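PDB 3MN8: carboxypeptidase D from Drosophila melanogaster, which releases C-terminal arginine or lysine residues from peptides and proteins as a zinc-dependent carboxypeptidase, here represented by its first catalytic domain and the transthyretin-like domain that follows. Local coordinates for residues 127-131 and 329-333; 255-261 and 323-328. All blocks are in the same frame, centred on the assembly; numbering follows the deposited sequence.

Contact 1: residues 127-131 and 329-333; sequences DLGQL and LQLLR. With NAG (2-acetamido-2-deoxy-beta-D-glucopyranose), chain E.
Arg333 reaches across from helix 317-333 to the backbone of helix 126-134, its NH2 giving a nearly straight hydrogen bond to the carbonyl oxygen of Asp127 (2.9 Å, 163° at the hydrogen). The oxygen lies close to the guanidinium plane, but the donor stands well above the carbonyl plane; the same oxygen also accepts the helical bond from Leu131 N. An arginine suits this place: its chain is long enough to span two axes 11.5 Å apart, and its flat end offers several N-H groups along one edge. At that edge Gln130 OE1 lies 2.6 Å from Arg333 NH1, with the amide and guanidinium planes only 19° apart. A bend at chi3 turns the guanidinium out of the line of the chain and toward the helix of Asp127. The carboxylate of Asp127 sits out of the guanidinium plane; no N-H points at it, and it probably contributes only through the attraction of opposite charges.

Leu131 lies over one face of the guanidinium, CB 3.6 Å from Arg333 NH2, while its CD1 packs against Arg333 CG. Branched leucines pack alongside: Leu131 CD1 meets Leu332 CB at 4.3 Å, Leu131 CD2 meets Leu329 CD1, and Leu128 CD2 approaches Leu329 CG.

Farther out, Leu128 and Leu329 also pack on helix 106-121, and Leu332 rests on strand 93-97. On the outer side, Gly129 CA comes within 3.4 Å of C8 of the N-acetylglucosamine carried by the protein, where a side chain would collide with the sugar. The axes of the two segments are inclined by 39°, and the contact joins helices 126-134 and 317-333 in the helical layer on the central mixed sheet of the M14 carboxypeptidase α/β fold.

Contact 2: residues 255-261 and 323-328; sequences YSDNHPI and RNKASL
Tyr255 and Ser327 bring the two backbones to 4.4 Å between CA atoms, and the chain leaving the helix at 255-257 then runs beside residues 323-328 of helix 317-333 until His259 faces Arg323 at 5.7 Å. So close an approach calls for a small residue, and Ser327 CB sits squarely over the Tyr255 ring, 3.3 Å from its centroid and 4° off the normal, a CH-pi contact. Its OG lies 2.9 Å from Tyr255 O and 3.0 Å from Asn258 O, two carbonyls within reach of one hydroxyl proton where the helix gives way to loop.

The Tyr255 ring swings away from its own backbone N (chi1 -164°) and lies along the neighbouring helix, carrying OH to Asn324. There the hydroxyl donates to OD1 in a hydrogen bond of 2.5 Å, the ring and amide planes 53° apart. Leu328 CD2 meets the ring edge at CE2, and Phe216 and Leu306 also touch the ring. A phenylalanine in place of Tyr255 would probably leave Asn324 OD1 without this hydroxyl donor and the amide less firmly set.

Asn324 ND2 bonds to Glu320 O one turn back, which helps fix the amide's rotation. OD1 also faces the edge of the His259 ring, 3.4 Å from CD2, with the amide nearly perpendicular to the ring. Arg323 CB lies over one face of that imidazole, whose ND1 accepts the in-plane N-H of Ile261 (3.2 Å), which probably helps hold the chain through Pro260.

The contact fastens the C-terminal end of helix 245-257 and its following loop to helix 317-333, which packs on the central sheet of the zinc carboxypeptidase fold.

In the fold
Helix 317-333 is common to both contacts: residues 323-328 face the end of helix 245-257 in contact 2, and the next turn, 329-333, faces helix 126-134 in contact 1. Their centres are 14 Å apart, and they touch through Leu331 CD1, 3.8 Å from Tyr255 CD2. Along the chain, contact 2 is nested within the loop that contact 1 closes. Contact 2 lies nearer the catalytic centre: the Tyr255 side chain is about 8 Å from that of Glu305, the predicted proton donor/acceptor, and about 14 Å from the bound zinc. Contact 1 lies away from that centre, with the glycan on its outer side.

Contact 1: residues 127-131 and 329-333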
loop_
_atom_site.group_PDB
_atom_site.type_symbol
_atom_site.label_atom_id
_atom_site.label_comp_id
_atom_site.label_asym_id
_atom_site.label_seq_id
_atom_site.Cartn_x
_atom_site.Cartn_y
_atom_site.Cartn_z
ATOM N N ASP A 127 -15.117 -14.019 -6.362
ATOM C CA ASP A 127 -13.792 -13.633 -5.866
ATOM C C ASP A 127 -13.757 -12.192 -5.350
ATOM O O ASP A 127 -13.419 -11.946 -4.189
ATOM C CB ASP A 127 -12.735 -13.796 -6.967
ATOM C CG ASP A 127 -12.240 -15.224 -7.102
ATOM O OD1 ASP A 127 -12.102 -15.909 -6.066
ATOM O OD2 ASP A 127 -11.971 -15.655 -8.245
ATOM N N LEU A 128 -14.101 -11.249 -6.228
ATOM C CA LEU A 128 -14.128 -9.820 -5.910
ATOM C C LEU A 128 -15.108 -9.504 -4.780
ATOM O O LEU A 128 -14.768 -8.806 -3.817
ATOM C CB LEU A 128 -14.512 -9.014 -7.155
ATOM C CG LEU A 128 -13.617 -9.151 -8.392
ATOM C CD1 LEU A 128 -14.183 -8.351 -9.580
ATOM C CD2 LEU A 128 -12.198 -8.719 -8.073
ATOM N N GLY A 129 -16.332 -10.008 -4.907
ATOM C CA GLY A 129 -17.325 -9.836 -3.865
ATOM C C GLY A 129 -16.725 -10.225 -2.533
ATOM O O GLY A 129 -16.985 -9.584 -1.511
ATOM N N GLN A 130 -15.897 -11.267 -2.555
ATOM C CA GLN A 130 -15.332 -11.812 -1.329
ATOM C C GLN A 130 -14.153 -10.973 -0.891
ATOM O O GLN A 130 -13.939 -10.750 0.302
ATOM C CB GLN A 130 -14.916 -13.267 -1.526
ATOM C CG GLN A 130 -14.973 -14.097 -0.242
ATOM C CD GLN A 130 -13.771 -13.869 0.650
ATOM O OE1 GLN A 130 -12.750 -13.362 0.194
ATOM N NE2 GLN A 130 -13.879 -14.247 1.923
ATOM N N LEU A 131 -13.386 -10.507 -1.866
ATOM C CA LEU A 131 -12.293 -9.588 -1.589
ATOM C C LEU A 131 -12.816 -8.347 -0.860
ATOM O O LEU A 131 -12.295 -7.942 0.175
ATOM C CB LEU A 131 -11.623 -9.163 -2.898
ATOM C CG LEU A 131 -10.474 -8.172 -2.733
ATOM C CD1 LEU A 131 -9.331 -8.847 -1.994
ATOM C CD2 LEU A 131 -10.030 -7.632 -4.087
ATOM N N LEU A 329 -4.898 -7.554 -7.621
ATOM C CA LEU A 329 -5.849 -8.325 -6.838
ATOM C C LEU A 329 -5.127 -9.269 -5.876
ATOM O O LEU A 329 -5.396 -9.282 -4.674
ATOM C CB LEU A 329 -6.763 -9.124 -7.767
ATOM C CG LEU A 329 -7.995 -8.427 -8.352
ATOM C CD1 LEU A 329 -8.124 -6.970 -7.874
ATOM C CD2 LEU A 329 -8.007 -8.551 -9.892
ATOM N N GLN A 330 -4.206 -10.058 -6.417
ATOM C CA GLN A 330 -3.485 -11.040 -5.621
ATOM C C GLN A 330 -2.686 -10.410 -4.482
ATOM O O GLN A 330 -2.612 -10.970 -3.393
ATOM C CB GLN A 330 -2.586 -11.892 -6.518
ATOM C CG GLN A 330 -3.364 -12.810 -7.423
ATOM C CD GLN A 330 -4.320 -13.692 -6.641
ATOM O OE1 GLN A 330 -3.899 -14.602 -5.935
ATOM N NE2 GLN A 330 -5.614 -13.425 -6.768
ATOM N N LEU A 331 -2.088 -9.249 -4.733
ATOM C CA LEU A 331 -1.345 -8.538 -3.694
ATOM C C LEU A 331 -2.314 -8.156 -2.593
ATOM O O LEU A 331 -2.034 -8.341 -1.412
ATOM C CB LEU A 331 -0.675 -7.286 -4.258
ATOM C CG LEU A 331 0.267 -6.511 -3.330
ATOM C CD1 LEU A 331 0.917 -5.363 -4.075
ATOM C CD2 LEU A 331 -0.470 -5.964 -2.126
ATOM N N LEU A 332 -3.463 -7.628 -2.983
ATOM C CA LEU A 332 -4.449 -7.232 -1.990
ATOM C C LEU A 332 -4.773 -8.408 -1.098
ATOM O O LEU A 332 -4.820 -8.263 0.116
ATOM C CB LEU A 332 -5.714 -6.671 -2.645
ATOM C CG LEU A 332 -5.502 -5.267 -3.240
ATOM C CD1 LEU A 332 -6.670 -4.816 -4.097
ATOM C CD2 LEU A 332 -5.218 -4.253 -2.150
ATOM N N ARG A 333 -4.959 -9.583 -1.694
ATOM C CA ARG A 333 -5.312 -10.785 -0.919
ATOM C C ARG A 333 -4.201 -11.245 0.021
ATOM O O ARG A 333 -4.425 -12.082 0.896
ATOM C CB ARG A 333 -5.764 -11.922 -1.834
ATOM C CG ARG A 333 -6.821 -11.473 -2.831
ATOM C CD ARG A 333 -7.694 -12.605 -3.351
ATOM N NE ARG A 333 -8.739 -12.962 -2.409
ATOM C CZ ARG A 333 -10.056 -12.922 -2.618
ATOM N NH1 ARG A 333 -10.848 -13.294 -1.630
ATOM N NH2 ARG A 333 -10.591 -12.534 -3.774
HETATM C C1 NAG E . -20.477 -10.102 0.464
HETATM C C2 NAG E . -20.826 -11.590 0.470
HETATM C C3 NAG E . -22.261 -11.868 0.038
HETATM C C4 NAG E . -23.226 -10.878 0.688
HETATM C C5 NAG E . -22.707 -9.455 0.538
HETATM C C6 NAG E . -23.614 -8.475 1.255
HETATM C C7 NAG E . -19.726 -12.341 -1.655
HETATM C C8 NAG E . -20.168 -11.134 -2.442
HETATM N N2 NAG E . -19.875 -12.358 -0.324
HETATM O O3 NAG E . -22.595 -13.195 0.398
HETATM O O4 NAG E . -24.509 -10.974 0.103
HETATM O O5 NAG E . -21.445 -9.353 1.144
HETATM O O6 NAG E . -23.377 -8.617 2.640
HETATM O O7 NAG E . -19.220 -13.294 -2.247
#

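Contact 2: residues 255-261 and 323-328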
loop_
_atom_site.group_PDB
_atom_site.type_symbol
_atom_site.label_atom_id
_atom_site.label_comp_id
_atom_site.label_asym_id
_atom_site.label_seq_id
_atom_site.Cartn_x
_atom_site.Cartn_y
_atom_site.Cartn_z
ATOM N N TYR A 255 3.222 -9.881 -6.650
ATOM C CA TYR A 255 2.929 -8.940 -7.725
ATOM C C TYR A 255 3.697 -9.295 -9.003
ATOM O O TYR A 255 3.124 -9.378 -10.093
ATOM C CB TYR A 255 3.248 -7.502 -7.290
ATOM C CG TYR A 255 2.611 -6.462 -8.182
ATOM C CD1 TYR A 255 3.160 -6.159 -9.432
ATOM C CD2 TYR A 255 1.451 -5.792 -7.785
ATOM C CE1 TYR A 255 2.575 -5.207 -10.265
ATOM C CE2 TYR A 255 0.853 -4.841 -8.607
ATOM C CZ TYR A 255 1.421 -4.553 -9.849
ATOM O OH TYR A 255 0.841 -3.614 -10.673
ATOM N N SER A 256 4.997 -9.509 -8.865
ATOM C CA SER A 256 5.818 -9.758 -10.034
ATOM C C SER A 256 5.436 -11.088 -10.682
ATOM O O SER A 256 5.255 -11.164 -11.899
ATOM C CB SER A 256 7.300 -9.732 -9.656
ATOM O OG SER A 256 8.123 -9.830 -10.807
ATOM N N ASP A 257 5.317 -12.134 -9.867
ATOM C CA ASP A 257 4.989 -13.467 -10.376
ATOM C C ASP A 257 3.737 -13.396 -11.256
ATOM O O ASP A 257 3.644 -14.082 -12.273
ATOM C CB ASP A 257 4.787 -14.477 -9.227
ATOM C CG ASP A 257 6.103 -14.924 -8.582
ATOM O OD1 ASP A 257 7.158 -14.371 -8.943
ATOM O OD2 ASP A 257 6.089 -15.830 -7.710
ATOM N N ASN A 258 2.785 -12.556 -10.860
ATOM C CA ASN A 258 1.531 -12.398 -11.592
ATOM C C ASN A 258 1.571 -11.360 -12.716
ATOM O O ASN A 258 0.544 -11.052 -13.317
ATOM C CB ASN A 258 0.395 -12.075 -10.625
ATOM C CG ASN A 258 -0.112 -13.307 -9.903
ATOM O OD1 ASN A 258 -0.873 -14.102 -10.465
ATOM N ND2 ASN A 258 0.316 -13.484 -8.656
ATOM N N HIS A 259 2.756 -10.825 -12.995
ATOM C CA HIS A 259 2.915 -9.784 -14.001
ATOM C C HIS A 259 3.788 -10.332 -15.115
ATOM O O HIS A 259 4.989 -10.508 -14.936
ATOM C CB HIS A 259 3.547 -8.528 -13.382
ATOM C CG HIS A 259 3.509 -7.321 -14.276
ATOM N ND1 HIS A 259 4.116 -7.291 -15.515
ATOM C CD2 HIS A 259 2.949 -6.099 -14.104
ATOM C CE1 HIS A 259 3.928 -6.105 -16.067
ATOM N NE2 HIS A 259 3.220 -5.363 -15.234
ATOM N N PRO A 260 3.185 -10.606 -16.273
ATOM C CA PRO A 260 3.825 -11.325 -17.387
ATOM C C PRO A 260 5.169 -10.744 -17.822
ATOM O O PRO A 260 5.960 -11.458 -18.427
ATOM C CB PRO A 260 2.817 -11.165 -18.528
ATOM C CG PRO A 260 1.511 -10.945 -17.854
ATOM C CD PRO A 260 1.818 -10.170 -16.602
ATOM N N ILE A 261 5.412 -9.469 -17.538
ATOM C CA ILE A 261 6.618 -8.788 -18.022
ATOM C C ILE A 261 7.626 -8.515 -16.907
ATOM O O ILE A 261 8.842 -8.701 -17.080
ATOM C CB ILE A 261 6.261 -7.459 -18.738
ATOM C CG1 ILE A 261 5.582 -7.745 -20.084
ATOM C CG2 ILE A 261 7.506 -6.577 -18.919
ATOM C CD1 ILE A 261 5.026 -6.510 -20.753
ATOM N N ARG A 323 -2.298 -6.482 -17.671
ATOM C CA ARG A 323 -1.103 -7.035 -17.021
ATOM C C ARG A 323 -1.152 -6.935 -15.496
ATOM O O ARG A 323 -0.892 -7.909 -14.780
ATOM C CB ARG A 323 0.148 -6.323 -17.534
ATOM C CG ARG A 323 0.210 -6.274 -19.040
ATOM C CD ARG A 323 1.340 -5.393 -19.519
ATOM N NE ARG A 323 1.674 -5.638 -20.919
ATOM C CZ ARG A 323 2.494 -4.865 -21.618
ATOM N NH1 ARG A 323 3.047 -3.806 -21.035
ATOM N NH2 ARG A 323 2.759 -5.145 -22.890
ATOM N N ASN A 324 -1.485 -5.748 -15.000
ATOM C CA ASN A 324 -1.413 -5.489 -13.578
ATOM C C ASN A 324 -2.646 -5.980 -12.843
ATOM O O ASN A 324 -2.633 -6.128 -11.619
ATOM C CB ASN A 324 -1.210 -4.001 -13.333
ATOM C CG ASN A 324 0.121 -3.503 -13.860
ATOM O OD1 ASN A 324 1.084 -3.377 -13.104
ATOM N ND2 ASN A 324 0.185 -3.218 -15.164
ATOM N N LYS A 325 -3.709 -6.236 -13.598
ATOM C CA LYS A 325 -4.988 -6.677 -13.035
ATOM C C LYS A 325 -4.850 -7.767 -11.963
ATOM O O LYS A 325 -5.279 -7.575 -10.827
ATOM C CB LYS A 325 -5.898 -7.167 -14.165
ATOM C CG LYS A 325 -7.362 -7.347 -13.810
ATOM C CD LYS A 325 -8.039 -7.987 -14.995
ATOM C CE LYS A 325 -9.521 -8.133 -14.797
ATOM N NZ LYS A 325 -10.134 -8.643 -16.052
ATOM N N ALA A 326 -4.257 -8.900 -12.344
ATOM C CA ALA A 326 -4.057 -10.042 -11.451
ATOM C C ALA A 326 -3.105 -9.744 -10.281
ATOM O O ALA A 326 -3.348 -10.163 -9.138
ATOM C CB ALA A 326 -3.555 -11.241 -12.242
ATOM N N SER A 327 -2.021 -9.028 -10.572
ATOM C CA SER A 327 -1.037 -8.659 -9.552
ATOM C C SER A 327 -1.598 -7.704 -8.488
ATOM O O SER A 327 -1.163 -7.717 -7.344
ATOM C CB SER A 327 0.190 -8.034 -10.223
ATOM O OG SER A 327 0.589 -8.790 -11.364
ATOM N N LEU A 328 -2.557 -6.870 -8.872
ATOM C CA LEU A 328 -3.154 -5.909 -7.946
ATOM C C LEU A 328 -4.194 -6.589 -7.056
ATOM O O LEU A 328 -4.357 -6.260 -5.881
ATOM C CB LEU A 328 -3.788 -4.734 -8.712
ATOM C CG LEU A 328 -2.902 -3.709 -9.446
ATOM C CD1 LEU A 328 -3.652 -3.114 -10.616
ATOM C CD2 LEU A 328 -2.424 -2.606 -8.506
#